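Long-range contacts in carbohydrate kinase, FGGY (Rhodospirillum rubrum, PDB 3IFR), which probably phosphorylates D-xylulose, acting as a xylulokinase of the FGGY carbohydrate kinase family: residues S306-L311 and H374-L379; V334-D339 and E476-L481; V342-F347 and S360-G365. All blocks are in the same frame, centred on the assembly; numbering follows the deposited sequence.

In the fold
Helix 305-315 comes first, and its residues 306-311 pack against residues 374-379 of helix 372-397. That is interaction 1, which closes a loop of 62 residues. Residues 334-339 follow helix 322-332 and meet residues 476-481 of the last helix, so interaction 2 closes a loop of 136 residues. The two contacts cross along the chain. Interaction 3 pairs strands 342-344 and 362-364, closes the shortest loop and lies within both of the others. Interactions 1 and 2 touch through H374 with D339 and R377 with Y478. Interactions 1 and 3 meet where F347 packs on A307 and W310. Together they tie helix 305-315 to helix 372-397, turn 335-338 to helix 475-496, and the short strands to each other.

Interaction 1. Residues S306-L311 and H374-L379; sequences SALNWL and HLWRAL
The carbonyl O of A307 accepts the helical hydrogen bond from L311 N (3.1 Å) and is also packed by methyl CD2 of L379, from the facing helix. A307 O to L379 CD2 is 3.3 Å. This second contact is packing and not a bond. L379 CG stands anti to the backbone N (chi1 178°), which brings it nearer to A307 than CB is, and CD2 branches from there. The same CD2 reaches L308 as well, and L308 CD1 to L379 CD2 is 3.9 Å.

The next carbonyl, L308 O, meets the edge of the W376 indole and lies in the ring plane. L308 O to W376 CZ3 is 3.4 Å, with W376 CH2 almost as near. The L308 side chain is roughly perpendicular to that of W376. L308 CB touches W376 CH2 at 3.7 Å, and L308 CD2 rests by W376 CZ2.

Helices 305-315 and 372-397 run antiparallel here. Their axes approach to 10.8 Å at an angle of 171° in these segments. Both belong to the C-terminal domain of the FGGY kinase fold, a member of the actin-like ATPase clan.

The L311 and W376 side chains run alongside each other with opposite sense. L311 CD2 comes obliquely to the ring, 3.7 Å from W376 CE3. It also lies 4.0 Å from L379 CB and near the carbonyl O of L375. The indole is anchored through its nitrogen, where W376 NE1 bonds to D328 OD1 of helix 322-332. H324 of that helix meets the indole edge-to-face.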
ATOM      1  N   SER A 306       3.357 -10.092 -10.942  1.00 34.58           N
ATOM      2  CA  SER A 306       3.575 -11.505 -10.625  1.00 33.19           C
ATOM      3  C   SER A 306       2.966 -12.414 -11.712  1.00 33.20           C
ATOM      4  O   SER A 306       3.572 -13.399 -12.143  1.00 31.09           O
ATOM      5  CB  SER A 306       2.947 -11.832  -9.271  1.00 28.98           C
ATOM      6  OG  SER A 306       1.541 -11.910  -9.414  1.00 31.86           O
ATOM      7  N   ALA A 307       1.773 -12.073 -12.175  1.00 30.75           N
ATOM      8  CA  ALA A 307       1.121 -12.890 -13.194  1.00 30.92           C
ATOM      9  C   ALA A 307       1.839 -12.817 -14.542  1.00 30.23           C
ATOM     10  O   ALA A 307       1.819 -13.767 -15.326  1.00 29.75           O
ATOM     11  CB  ALA A 307      -0.334 -12.502 -13.330  1.00 32.86           C
ATOM     12  N   LEU A 308       2.474 -11.683 -14.811  1.00 31.40           N
ATOM     13  CA  LEU A 308       3.252 -11.523 -16.029  1.00 31.37           C
ATOM     14  C   LEU A 308       4.573 -12.290 -15.929  1.00 31.35           C
ATOM     15  O   LEU A 308       5.042 -12.856 -16.912  1.00 31.84           O
ATOM     16  CB  LEU A 308       3.524 -10.042 -16.322  1.00 28.10           C
ATOM     17  CG  LEU A 308       2.446  -9.284 -17.093  1.00 30.74           C
ATOM     18  CD1 LEU A 308       1.257  -8.964 -16.190  1.00 29.21           C
ATOM     19  CD2 LEU A 308       3.030  -8.020 -17.681  1.00 29.50           C
ATOM     20  N   ASN A 309       5.178 -12.285 -14.752  1.00 27.65           N
ATOM     21  CA  ASN A 309       6.423 -12.991 -14.570  1.00 32.52           C
ATOM     22  C   ASN A 309       6.194 -14.499 -14.788  1.00 33.68           C
ATOM     23  O   ASN A 309       6.939 -15.161 -15.505  1.00 29.30           O
ATOM     24  CB  ASN A 309       6.999 -12.701 -13.182  1.00 29.26           C
ATOM     25  CG  ASN A 309       7.529 -11.283 -13.054  1.00 36.81           C
ATOM     26  OD1 ASN A 309       8.170 -10.760 -13.971  1.00 39.84           O
ATOM     27  ND2 ASN A 309       7.249 -10.640 -11.921  1.00 41.74           N
ATOM     28  N   TRP A 310       5.151 -15.025 -14.149  1.00 31.24           N
ATOM     29  CA  TRP A 310       4.690 -16.376 -14.400  1.00 28.94           C
ATOM     30  C   TRP A 310       4.624 -16.602 -15.910  1.00 29.97           C
ATOM     31  O   TRP A 310       5.332 -17.435 -16.459  1.00 32.17           O
ATOM     32  CB  TRP A 310       3.317 -16.572 -13.753  1.00 28.17           C
ATOM     33  CG  TRP A 310       2.704 -17.895 -13.998  1.00 26.38           C
ATOM     34  CD1 TRP A 310       3.115 -19.070 -13.493  1.00 28.04           C
ATOM     35  CD2 TRP A 310       1.545 -18.174 -14.785  1.00 25.62           C
ATOM     36  NE1 TRP A 310       2.294 -20.084 -13.917  1.00 30.86           N
ATOM     37  CE2 TRP A 310       1.322 -19.563 -14.720  1.00 26.96           C
ATOM     38  CE3 TRP A 310       0.662 -17.387 -15.533  1.00 28.45           C
ATOM     39  CZ2 TRP A 310       0.262 -20.194 -15.385  1.00 26.39           C
ATOM     40  CZ3 TRP A 310      -0.395 -18.018 -16.196  1.00 29.11           C
ATOM     41  CH2 TRP A 310      -0.585 -19.412 -16.112  1.00 23.81           C
ATOM     42  N   LEU A 311       3.793 -15.841 -16.598  1.00 29.79           N
ATOM     43  CA  LEU A 311       3.522 -16.155 -17.992  1.00 28.34           C
ATOM     44  C   LEU A 311       4.728 -15.929 -18.891  1.00 30.03           C
ATOM     45  O   LEU A 311       4.896 -16.651 -19.877  1.00 31.41           O
ATOM     46  CB  LEU A 311       2.302 -15.401 -18.514  1.00 26.54           C
ATOM     47  CG  LEU A 311       1.921 -15.772 -19.959  1.00 28.57           C
ATOM     48  CD1 LEU A 311       1.421 -17.229 -20.079  1.00 24.52           C
ATOM     49  CD2 LEU A 311       0.942 -14.768 -20.532  1.00 23.91           C
ATOM     50  N   HIS A 374      -0.615 -13.246 -28.696  1.00 28.46           N
ATOM     51  CA  HIS A 374      -1.999 -13.217 -28.265  1.00 25.18           C
ATOM     52  C   HIS A 374      -2.112 -13.568 -26.791  1.00 25.26           C
ATOM     53  O   HIS A 374      -2.866 -12.925 -26.058  1.00 25.07           O
ATOM     54  CB  HIS A 374      -2.817 -14.236 -29.031  1.00 27.20           C
ATOM     55  CG  HIS A 374      -3.086 -13.866 -30.446  1.00 26.17           C
ATOM     56  ND1 HIS A 374      -2.173 -14.103 -31.452  1.00 29.40           N
ATOM     57  CD2 HIS A 374      -4.176 -13.333 -31.031  1.00 28.36           C
ATOM     58  CE1 HIS A 374      -2.693 -13.705 -32.601  1.00 30.94           C
ATOM     59  NE2 HIS A 374      -3.902 -13.236 -32.381  1.00 29.48           N
ATOM     60  N   LEU A 375      -1.389 -14.597 -26.352  1.00 24.11           N
ATOM     61  CA  LEU A 375      -1.474 -14.991 -24.950  1.00 25.83           C
ATOM     62  C   LEU A 375      -0.990 -13.874 -24.035  1.00 24.51           C
ATOM     63  O   LEU A 375      -1.645 -13.543 -23.041  1.00 21.73           O
ATOM     64  CB  LEU A 375      -0.693 -16.290 -24.638  1.00 27.76           C
ATOM     65  CG  LEU A 375      -1.337 -17.667 -24.890  1.00 29.02           C
ATOM     66  CD1 LEU A 375      -0.991 -18.672 -23.783  1.00 27.54           C
ATOM     67  CD2 LEU A 375      -2.799 -17.557 -24.975  1.00 30.70           C
ATOM     68  N   TRP A 376       0.183 -13.338 -24.353  1.00 23.04           N
ATOM     69  CA  TRP A 376       0.743 -12.224 -23.611  1.00 24.98           C
ATOM     70  C   TRP A 376      -0.224 -11.027 -23.591  1.00 25.64           C
ATOM     71  O   TRP A 376      -0.472 -10.407 -22.542  1.00 22.65           O
ATOM     72  CB  TRP A 376       2.059 -11.804 -24.246  1.00 25.90           C
ATOM     73  CG  TRP A 376       2.824 -10.814 -23.440  1.00 24.92           C
ATOM     74  CD1 TRP A 376       3.100  -9.537 -23.786  1.00 23.06           C
ATOM     75  CD2 TRP A 376       3.425 -11.025 -22.152  1.00 25.80           C
ATOM     76  NE1 TRP A 376       3.847  -8.931 -22.808  1.00 26.00           N
ATOM     77  CE2 TRP A 376       4.059  -9.823 -21.789  1.00 26.95           C
ATOM     78  CE3 TRP A 376       3.479 -12.108 -21.264  1.00 27.74           C
ATOM     79  CZ2 TRP A 376       4.729  -9.663 -20.569  1.00 30.33           C
ATOM     80  CZ3 TRP A 376       4.151 -11.954 -20.061  1.00 28.70           C
ATOM     81  CH2 TRP A 376       4.777 -10.745 -19.729  1.00 30.45           C
ATOM     82  N   ARG A 377      -0.777 -10.731 -24.756  1.00 22.86           N
ATOM     83  CA  ARG A 377      -1.671  -9.598 -24.893  1.00 23.46           C
ATOM     84  C   ARG A 377      -2.916  -9.759 -24.053  1.00 23.91           C
ATOM     85  O   ARG A 377      -3.314  -8.855 -23.321  1.00 21.32           O
ATOM     86  CB  ARG A 377      -2.071  -9.396 -26.349  1.00 23.96           C
ATOM     87  CG  ARG A 377      -3.076  -8.260 -26.493  1.00 28.31           C
ATOM     88  CD  ARG A 377      -2.940  -7.574 -27.812  1.00 26.67           C
ATOM     89  NE  ARG A 377      -3.604  -6.287 -27.749  1.00 31.02           N
ATOM     90  CZ  ARG A 377      -3.035  -5.124 -28.055  1.00 30.19           C
ATOM     91  NH1 ARG A 377      -1.764  -5.073 -28.460  1.00 27.11           N
ATOM     92  NH2 ARG A 377      -3.752  -4.016 -27.953  1.00 31.26           N
ATOM     93  N   ALA A 378      -3.507 -10.945 -24.145  1.00 26.28           N
ATOM     94  CA  ALA A 378      -4.724 -11.245 -23.432  1.00 24.28           C
ATOM     95  C   ALA A 378      -4.474 -11.024 -21.955  1.00 23.66           C
ATOM     96  O   ALA A 378      -5.327 -10.492 -21.264  1.00 23.47           O
ATOM     97  CB  ALA A 378      -5.149 -12.674 -23.684  1.00 25.38           C
ATOM     98  N   LEU A 379      -3.306 -11.425 -21.468  1.00 24.55           N
ATOM     99  CA  LEU A 379      -3.004 -11.224 -20.047  1.00 24.90           C
ATOM    100  C   LEU A 379      -2.857  -9.742 -19.765  1.00 24.28           C
ATOM    101  O   LEU A 379      -3.365  -9.253 -18.749  1.00 22.08           O
ATOM    102  CB  LEU A 379      -1.739 -11.957 -19.576  1.00 23.14           C
ATOM    103  CG  LEU A 379      -1.490 -11.636 -18.087  1.00 26.23           C
ATOM    104  CD1 LEU A 379      -2.747 -11.909 -17.268  1.00 28.26           C
ATOM    105  CD2 LEU A 379      -0.263 -12.328 -17.438  1.00 26.91           C
TER

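Interaction 2. Residues V334-D339 and E476-L481; sequences VPAGAD and EVYDRL
A336 and G337 fill the corner of a type II beta turn, P335 to A338, that rests on helix 475-496. The turn is closed by the backbone bond A338 N to P335 O, 2.9 Å. It belongs to the loop between helix 322-332 and strand 342-344.

No hydrogen bond joins the two segments directly. E381 of helix 372-397 links them instead. Its OE2 accepts from G337 N and also bonds to Y478 OH. R377 NH2 is a further partner of that hydroxyl.

The direct contacts are van der Waals packing, mostly of carbon. A336 CB sits beside the phenol end of Y478, 3.6 Å from OH and 3.7 Å from CZ, in an oblique approach to the ring. Both methyls of V477 reach A336: V477 CG1 meets A336 CB at 4.2 Å, and V477 CG2 meets A336 O at 3.8 Å.

G337 has a positive phi (93°), where a side chain would jam against the carbonyl O of A336. A CB would also come close to V477 CG2. Without one, G337 CA lies 4.2 Å from L481 CD2.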
ATOM      1  N   VAL A 334      -0.445  -7.573 -32.539  1.00 32.65           N
ATOM      2  CA  VAL A 334      -1.667  -8.332 -32.354  1.00 29.46           C
ATOM      3  C   VAL A 334      -2.791  -7.351 -32.068  1.00 29.84           C
ATOM      4  O   VAL A 334      -2.616  -6.406 -31.314  1.00 31.30           O
ATOM      5  CB  VAL A 334      -1.505  -9.328 -31.160  1.00 28.35           C
ATOM      6  CG1 VAL A 334      -2.811 -10.031 -30.846  1.00 28.44           C
ATOM      7  CG2 VAL A 334      -0.406 -10.341 -31.436  1.00 27.33           C
ATOM      8  N   PRO A 335      -3.956  -7.565 -32.675  1.00 28.09           N
ATOM      9  CA  PRO A 335      -5.033  -6.585 -32.511  1.00 26.07           C
ATOM     10  C   PRO A 335      -5.518  -6.527 -31.084  1.00 25.07           C
ATOM     11  O   PRO A 335      -5.487  -7.522 -30.399  1.00 26.54           O
ATOM     12  CB  PRO A 335      -6.171  -7.148 -33.372  1.00 24.67           C
ATOM     13  CG  PRO A 335      -5.573  -8.231 -34.182  1.00 26.41           C
ATOM     14  CD  PRO A 335      -4.340  -8.711 -33.511  1.00 26.71           C
ATOM     15  N   ALA A 336      -5.971  -5.361 -30.664  1.00 27.34           N
ATOM     16  CA  ALA A 336      -6.723  -5.188 -29.434  1.00 24.51           C
ATOM     17  C   ALA A 336      -7.788  -6.266 -29.297  1.00 24.35           C
ATOM     18  O   ALA A 336      -8.534  -6.487 -30.228  1.00 23.82           O
ATOM     19  CB  ALA A 336      -7.391  -3.811 -29.439  1.00 24.20           C
ATOM     20  N   GLY A 337      -7.878  -6.917 -28.129  1.00 25.95           N
ATOM     21  CA  GLY A 337      -8.849  -7.978 -27.920  1.00 23.72           C
ATOM     22  C   GLY A 337      -8.266  -9.347 -28.232  1.00 25.19           C
ATOM     23  O   GLY A 337      -8.870 -10.377 -27.934  1.00 26.02           O
ATOM     24  N   ALA A 338      -7.085  -9.356 -28.843  1.00 24.39           N
ATOM     25  CA  ALA A 338      -6.353 -10.598 -29.136  1.00 25.66           C
ATOM     26  C   ALA A 338      -7.133 -11.669 -29.880  1.00 26.06           C
ATOM     27  O   ALA A 338      -6.911 -12.838 -29.685  1.00 26.40           O
ATOM     28  CB  ALA A 338      -5.776 -11.173 -27.871  1.00 24.18           C
ATOM     29  N   ASP A 339      -8.047 -11.270 -30.753  1.00 31.43           N
ATOM     30  CA  ASP A 339      -8.701 -12.229 -31.653  1.00 28.59           C
ATOM     31  C   ASP A 339      -9.573 -13.191 -30.875  1.00 28.75           C
ATOM     32  O   ASP A 339      -9.553 -14.394 -31.133  1.00 27.53           O
ATOM     33  CB  ASP A 339      -7.651 -13.006 -32.473  1.00 30.94           C
ATOM     34  CG  ASP A 339      -7.136 -12.211 -33.680  1.00 33.42           C
ATOM     35  OD1 ASP A 339      -7.936 -11.944 -34.604  1.00 37.27           O
ATOM     36  OD2 ASP A 339      -5.940 -11.855 -33.720  1.00 31.85           O
ATOM     37  N   GLU A 476     -14.569   0.862 -28.276  1.00 20.00           N
ATOM     38  CA  GLU A 476     -15.623  -0.062 -28.609  1.00 20.00           C
ATOM     39  C   GLU A 476     -15.209  -1.534 -28.514  1.00 20.00           C
ATOM     40  O   GLU A 476     -15.938  -2.312 -28.060  1.00 30.85           O
ATOM     41  CB  GLU A 476     -16.161   0.290 -29.976  1.00 20.00           C
ATOM     42  CG  GLU A 476     -17.447  -0.318 -30.332  1.00 20.00           C
ATOM     43  CD  GLU A 476     -17.848  -0.013 -31.757  1.00 20.00           C
ATOM     44  OE1 GLU A 476     -18.746   0.830 -31.924  1.00 20.00           O
ATOM     45  OE2 GLU A 476     -17.256  -0.590 -32.699  1.00 20.00           O
ATOM     46  N   VAL A 477     -14.025  -1.887 -28.928  1.00 26.88           N
ATOM     47  CA  VAL A 477     -13.486  -3.190 -28.653  1.00 26.69           C
ATOM     48  C   VAL A 477     -13.180  -3.427 -27.171  1.00 27.19           C
ATOM     49  O   VAL A 477     -13.546  -4.413 -26.643  1.00 27.51           O
ATOM     50  CB  VAL A 477     -12.288  -3.480 -29.518  1.00 26.73           C
ATOM     51  CG1 VAL A 477     -11.339  -2.403 -29.470  1.00 29.12           C
ATOM     52  CG2 VAL A 477     -11.644  -4.661 -29.072  1.00 30.86           C
ATOM     53  N   TYR A 478     -12.543  -2.513 -26.486  1.00 24.16           N
ATOM     54  CA  TYR A 478     -12.268  -2.781 -25.077  1.00 26.37           C
ATOM     55  C   TYR A 478     -13.536  -2.793 -24.200  1.00 26.66           C
ATOM     56  O   TYR A 478     -13.592  -3.534 -23.212  1.00 24.98           O
ATOM     57  CB  TYR A 478     -11.160  -1.896 -24.508  1.00 22.08           C
ATOM     58  CG  TYR A 478      -9.794  -2.359 -24.940  1.00 23.77           C
ATOM     59  CD1 TYR A 478      -9.411  -3.671 -24.754  1.00 24.09           C
ATOM     60  CD2 TYR A 478      -8.886  -1.489 -25.535  1.00 22.44           C
ATOM     61  CE1 TYR A 478      -8.165  -4.129 -25.164  1.00 24.21           C
ATOM     62  CE2 TYR A 478      -7.646  -1.931 -25.928  1.00 22.33           C
ATOM     63  CZ  TYR A 478      -7.294  -3.255 -25.749  1.00 22.99           C
ATOM     64  OH  TYR A 478      -6.045  -3.714 -26.120  1.00 26.45           O
ATOM     65  N   ASP A 479     -14.546  -2.007 -24.585  1.00 23.81           N
ATOM     66  CA  ASP A 479     -15.841  -2.073 -23.944  1.00 27.07           C
ATOM     67  C   ASP A 479     -16.454  -3.473 -24.030  1.00 30.57           C
ATOM     68  O   ASP A 479     -16.947  -4.006 -23.007  1.00 29.74           O
ATOM     69  CB  ASP A 479     -16.807  -1.060 -24.547  1.00 30.04           C
ATOM     70  CG  ASP A 479     -16.687   0.319 -23.906  1.00 33.53           C
ATOM     71  OD1 ASP A 479     -16.221   0.406 -22.751  1.00 39.67           O
ATOM     72  OD2 ASP A 479     -17.062   1.315 -24.550  1.00 32.89           O
ATOM     73  N   ARG A 480     -16.452  -4.042 -25.238  1.00 27.03           N
ATOM     74  CA  ARG A 480     -16.940  -5.395 -25.459  1.00 30.18           C
ATOM     75  C   ARG A 480     -16.055  -6.402 -24.739  1.00 30.52           C
ATOM     76  O   ARG A 480     -16.554  -7.380 -24.175  1.00 30.82           O
ATOM     77  CB  ARG A 480     -16.975  -5.746 -26.939  1.00 33.54           C
ATOM     78  CG  ARG A 480     -18.126  -5.099 -27.728  1.00 44.40           C
ATOM     79  CD  ARG A 480     -18.191  -5.567 -29.217  1.00 49.12           C
ATOM     80  NE  ARG A 480     -17.678  -4.563 -30.164  1.00 50.08           N
ATOM     81  CZ  ARG A 480     -16.600  -4.738 -30.928  1.00 50.66           C
ATOM     82  NH1 ARG A 480     -16.194  -3.768 -31.746  1.00 44.49           N
ATOM     83  NH2 ARG A 480     -15.920  -5.883 -30.873  1.00 47.89           N
ATOM     84  N   LEU A 481     -14.741  -6.180 -24.742  1.00 29.65           N
ATOM     85  CA  LEU A 481     -13.861  -7.107 -23.991  1.00 27.54           C
ATOM     86  C   LEU A 481     -14.243  -7.055 -22.539  1.00 27.02           C
ATOM     87  O   LEU A 481     -14.414  -8.107 -21.907  1.00 27.22           O
ATOM     88  CB  LEU A 481     -12.375  -6.820 -24.150  1.00 24.02           C
ATOM     89  CG  LEU A 481     -11.474  -7.966 -23.685  1.00 23.03           C
ATOM     90  CD1 LEU A 481     -11.832  -9.224 -24.407  1.00 21.94           C
ATOM     91  CD2 LEU A 481     -10.004  -7.620 -23.916  1.00 24.79           C
TER

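Interaction 3. Residues V342-F347 and S360-G365; sequences VCLPYF and SGTFTG
V342 and T364 exchange two backbone hydrogen bonds. V342 N gives to T364 O at 3.0 Å, and T364 N gives to V342 O at the same length. L344 and T362 form the second such pair. T362 N to L344 O is 2.8 Å and fairly straight (169°), and it uses a lone pair in the carbonyl plane. L344 N to T362 O is more bent. T362 O also receives the CA-H of C343, and L344 O that of G361. Y346 O and G361 N are close but poorly aligned. Y346 O has a CA-H contact from S360 instead.

T362 OG1 donates to S360 O at 3.0 Å. It also touches L344 CD1, as the T362 and L344 side chains run next to each other. An alanine here would probably leave S360 O without this donor and open a gap beside L344 CD1.

Between V342-T364 and L344-T362, C343 and F363 form the non-hydrogen-bonded pair. C343 SG stands over one face of the F363 ring, 4.0 Å from its centre. C343 also packs on L379 and A382 of helix 372-397, while V342 and T364 touch L488 of helix 475-496. The arrangement is a two-stranded antiparallel sheet, laid between those two helices.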
ATOM      1  N   VAL A 342      -9.995 -14.375 -24.148  1.00 28.56           N
ATOM      2  CA  VAL A 342     -10.460 -13.682 -22.956  1.00 27.01           C
ATOM      3  C   VAL A 342      -9.792 -14.316 -21.768  1.00 25.56           C
ATOM      4  O   VAL A 342      -9.920 -15.513 -21.578  1.00 28.45           O
ATOM      5  CB  VAL A 342     -11.987 -13.811 -22.765  1.00 26.82           C
ATOM      6  CG1 VAL A 342     -12.443 -12.916 -21.631  1.00 26.80           C
ATOM      7  CG2 VAL A 342     -12.718 -13.467 -24.038  1.00 26.69           C
ATOM      8  N   CYS A 343      -9.104 -13.522 -20.958  1.00 25.20           N
ATOM      9  CA  CYS A 343      -8.424 -14.028 -19.770  1.00 24.61           C
ATOM     10  C   CYS A 343      -8.992 -13.477 -18.429  1.00 27.62           C
ATOM     11  O   CYS A 343      -9.243 -12.275 -18.290  1.00 25.54           O
ATOM     12  CB  CYS A 343      -6.920 -13.763 -19.903  1.00 21.03           C
ATOM     13  SG  CYS A 343      -5.940 -13.818 -18.408  1.00 25.18           S
ATOM     14  N   LEU A 344      -9.223 -14.368 -17.463  1.00 24.73           N
ATOM     15  CA  LEU A 344      -9.420 -13.963 -16.088  1.00 26.85           C
ATOM     16  C   LEU A 344      -8.100 -14.110 -15.356  1.00 29.08           C
ATOM     17  O   LEU A 344      -7.537 -15.202 -15.301  1.00 28.94           O
ATOM     18  CB  LEU A 344     -10.457 -14.853 -15.425  1.00 28.60           C
ATOM     19  CG  LEU A 344     -11.829 -14.783 -16.066  1.00 31.26           C
ATOM     20  CD1 LEU A 344     -12.695 -15.856 -15.469  1.00 28.95           C
ATOM     21  CD2 LEU A 344     -12.455 -13.389 -15.866  1.00 26.71           C
ATOM     22  N   PRO A 345      -7.609 -13.022 -14.748  1.00 33.07           N
ATOM     23  CA  PRO A 345      -6.250 -13.019 -14.184  1.00 29.31           C
ATOM     24  C   PRO A 345      -6.191 -13.303 -12.694  1.00 29.49           C
ATOM     25  O   PRO A 345      -5.392 -12.659 -12.011  1.00 30.15           O
ATOM     26  CB  PRO A 345      -5.802 -11.572 -14.398  1.00 29.43           C
ATOM     27  CG  PRO A 345      -7.125 -10.769 -14.555  1.00 28.18           C
ATOM     28  CD  PRO A 345      -8.275 -11.719 -14.586  1.00 29.06           C
ATOM     29  N   TYR A 346      -6.978 -14.249 -12.194  1.00 31.51           N
ATOM     30  CA  TYR A 346      -7.006 -14.531 -10.756  1.00 33.23           C
ATOM     31  C   TYR A 346      -6.188 -15.769 -10.299  1.00 35.39           C
ATOM     32  O   TYR A 346      -6.734 -16.763  -9.779  1.00 36.93           O
ATOM     33  CB  TYR A 346      -8.462 -14.581 -10.286  1.00 37.71           C
ATOM     34  CG  TYR A 346      -9.315 -13.457 -10.870  1.00 34.21           C
ATOM     35  CD1 TYR A 346      -8.917 -12.126 -10.764  1.00 33.21           C
ATOM     36  CD2 TYR A 346     -10.508 -13.730 -11.528  1.00 32.82           C
ATOM     37  CE1 TYR A 346      -9.685 -11.103 -11.291  1.00 33.34           C
ATOM     38  CE2 TYR A 346     -11.280 -12.715 -12.073  1.00 35.35           C
ATOM     39  CZ  TYR A 346     -10.866 -11.403 -11.953  1.00 34.52           C
ATOM     40  OH  TYR A 346     -11.640 -10.391 -12.480  1.00 32.33           O
ATOM     41  N   PHE A 347      -4.868 -15.669 -10.449  1.00 32.64           N
ATOM     42  CA  PHE A 347      -3.954 -16.771 -10.164  1.00 33.89           C
ATOM     43  C   PHE A 347      -3.739 -17.092  -8.678  1.00 38.83           C
ATOM     44  O   PHE A 347      -3.344 -18.219  -8.321  1.00 38.49           O
ATOM     45  CB  PHE A 347      -2.626 -16.523 -10.878  1.00 34.05           C
ATOM     46  CG  PHE A 347      -2.782 -16.285 -12.358  1.00 33.24           C
ATOM     47  CD1 PHE A 347      -2.932 -17.363 -13.236  1.00 31.05           C
ATOM     48  CD2 PHE A 347      -2.800 -15.002 -12.865  1.00 29.87           C
ATOM     49  CE1 PHE A 347      -3.083 -17.162 -14.596  1.00 31.09           C
ATOM     50  CE2 PHE A 347      -2.939 -14.784 -14.222  1.00 33.90           C
ATOM     51  CZ  PHE A 347      -3.091 -15.864 -15.098  1.00 33.34           C
ATOM     52  N   SER A 360      -9.867 -18.739 -10.300  1.00 30.08           N
ATOM     53  CA  SER A 360      -8.520 -19.040 -10.693  1.00 32.86           C
ATOM     54  C   SER A 360      -8.239 -18.550 -12.068  1.00 31.15           C
ATOM     55  O   SER A 360      -9.135 -18.280 -12.794  1.00 34.94           O
ATOM     56  CB  SER A 360      -8.341 -20.515 -10.652  1.00 32.76           C
ATOM     57  OG  SER A 360      -9.424 -21.067 -11.293  1.00 36.95           O
ATOM     58  N   GLY A 361      -6.986 -18.427 -12.416  1.00 30.67           N
ATOM     59  CA  GLY A 361      -6.585 -17.984 -13.750  1.00 30.81           C
ATOM     60  C   GLY A 361      -7.333 -18.731 -14.836  1.00 26.86           C
ATOM     61  O   GLY A 361      -7.450 -19.965 -14.795  1.00 25.20           O
ATOM     62  N   THR A 362      -7.893 -17.980 -15.782  1.00 27.86           N
ATOM     63  CA  THR A 362      -8.597 -18.594 -16.904  1.00 28.09           C
ATOM     64  C   THR A 362      -8.200 -18.022 -18.276  1.00 25.47           C
ATOM     65  O   THR A 362      -8.131 -16.822 -18.443  1.00 27.49           O
ATOM     66  CB  THR A 362     -10.089 -18.443 -16.693  1.00 26.42           C
ATOM     67  OG1 THR A 362     -10.408 -18.954 -15.394  1.00 28.26           O
ATOM     68  CG2 THR A 362     -10.863 -19.197 -17.752  1.00 25.98           C
ATOM     69  N   PHE A 363      -7.923 -18.878 -19.246  1.00 21.28           N
ATOM     70  CA  PHE A 363      -7.798 -18.412 -20.613  1.00 24.88           C
ATOM     71  C   PHE A 363      -8.830 -19.134 -21.418  1.00 24.95           C
ATOM     72  O   PHE A 363      -8.968 -20.337 -21.286  1.00 25.76           O
ATOM     73  CB  PHE A 363      -6.426 -18.718 -21.197  1.00 23.75           C
ATOM     74  CG  PHE A 363      -5.345 -17.822 -20.689  1.00 22.93           C
ATOM     75  CD1 PHE A 363      -5.015 -16.677 -21.360  1.00 21.47           C
ATOM     76  CD2 PHE A 363      -4.640 -18.143 -19.554  1.00 21.52           C
ATOM     77  CE1 PHE A 363      -4.005 -15.866 -20.911  1.00 22.16           C
ATOM     78  CE2 PHE A 363      -3.643 -17.313 -19.108  1.00 24.56           C
ATOM     79  CZ  PHE A 363      -3.336 -16.164 -19.798  1.00 20.68           C
ATOM     80  N   THR A 364      -9.546 -18.409 -22.263  1.00 23.44           N
ATOM     81  CA  THR A 364     -10.628 -19.011 -23.015  1.00 22.41           C
ATOM     82  C   THR A 364     -10.711 -18.385 -24.398  1.00 24.52           C
ATOM     83  O   THR A 364     -10.177 -17.310 -24.617  1.00 26.04           O
ATOM     84  CB  THR A 364     -11.937 -18.832 -22.289  1.00 21.88           C
ATOM     85  OG1 THR A 364     -12.889 -19.727 -22.856  1.00 24.23           O
ATOM     86  CG2 THR A 364     -12.419 -17.386 -22.429  1.00 26.80           C
ATOM     87  N   GLY A 365     -11.369 -19.055 -25.334  1.00 25.84           N
ATOM     88  CA  GLY A 365     -11.460 -18.545 -26.693  1.00 27.07           C
ATOM     89  C   GLY A 365     -10.217 -18.887 -27.497  1.00 29.72           C
ATOM     90  O   GLY A 365      -9.978 -18.284 -28.542  1.00 29.83           O
TER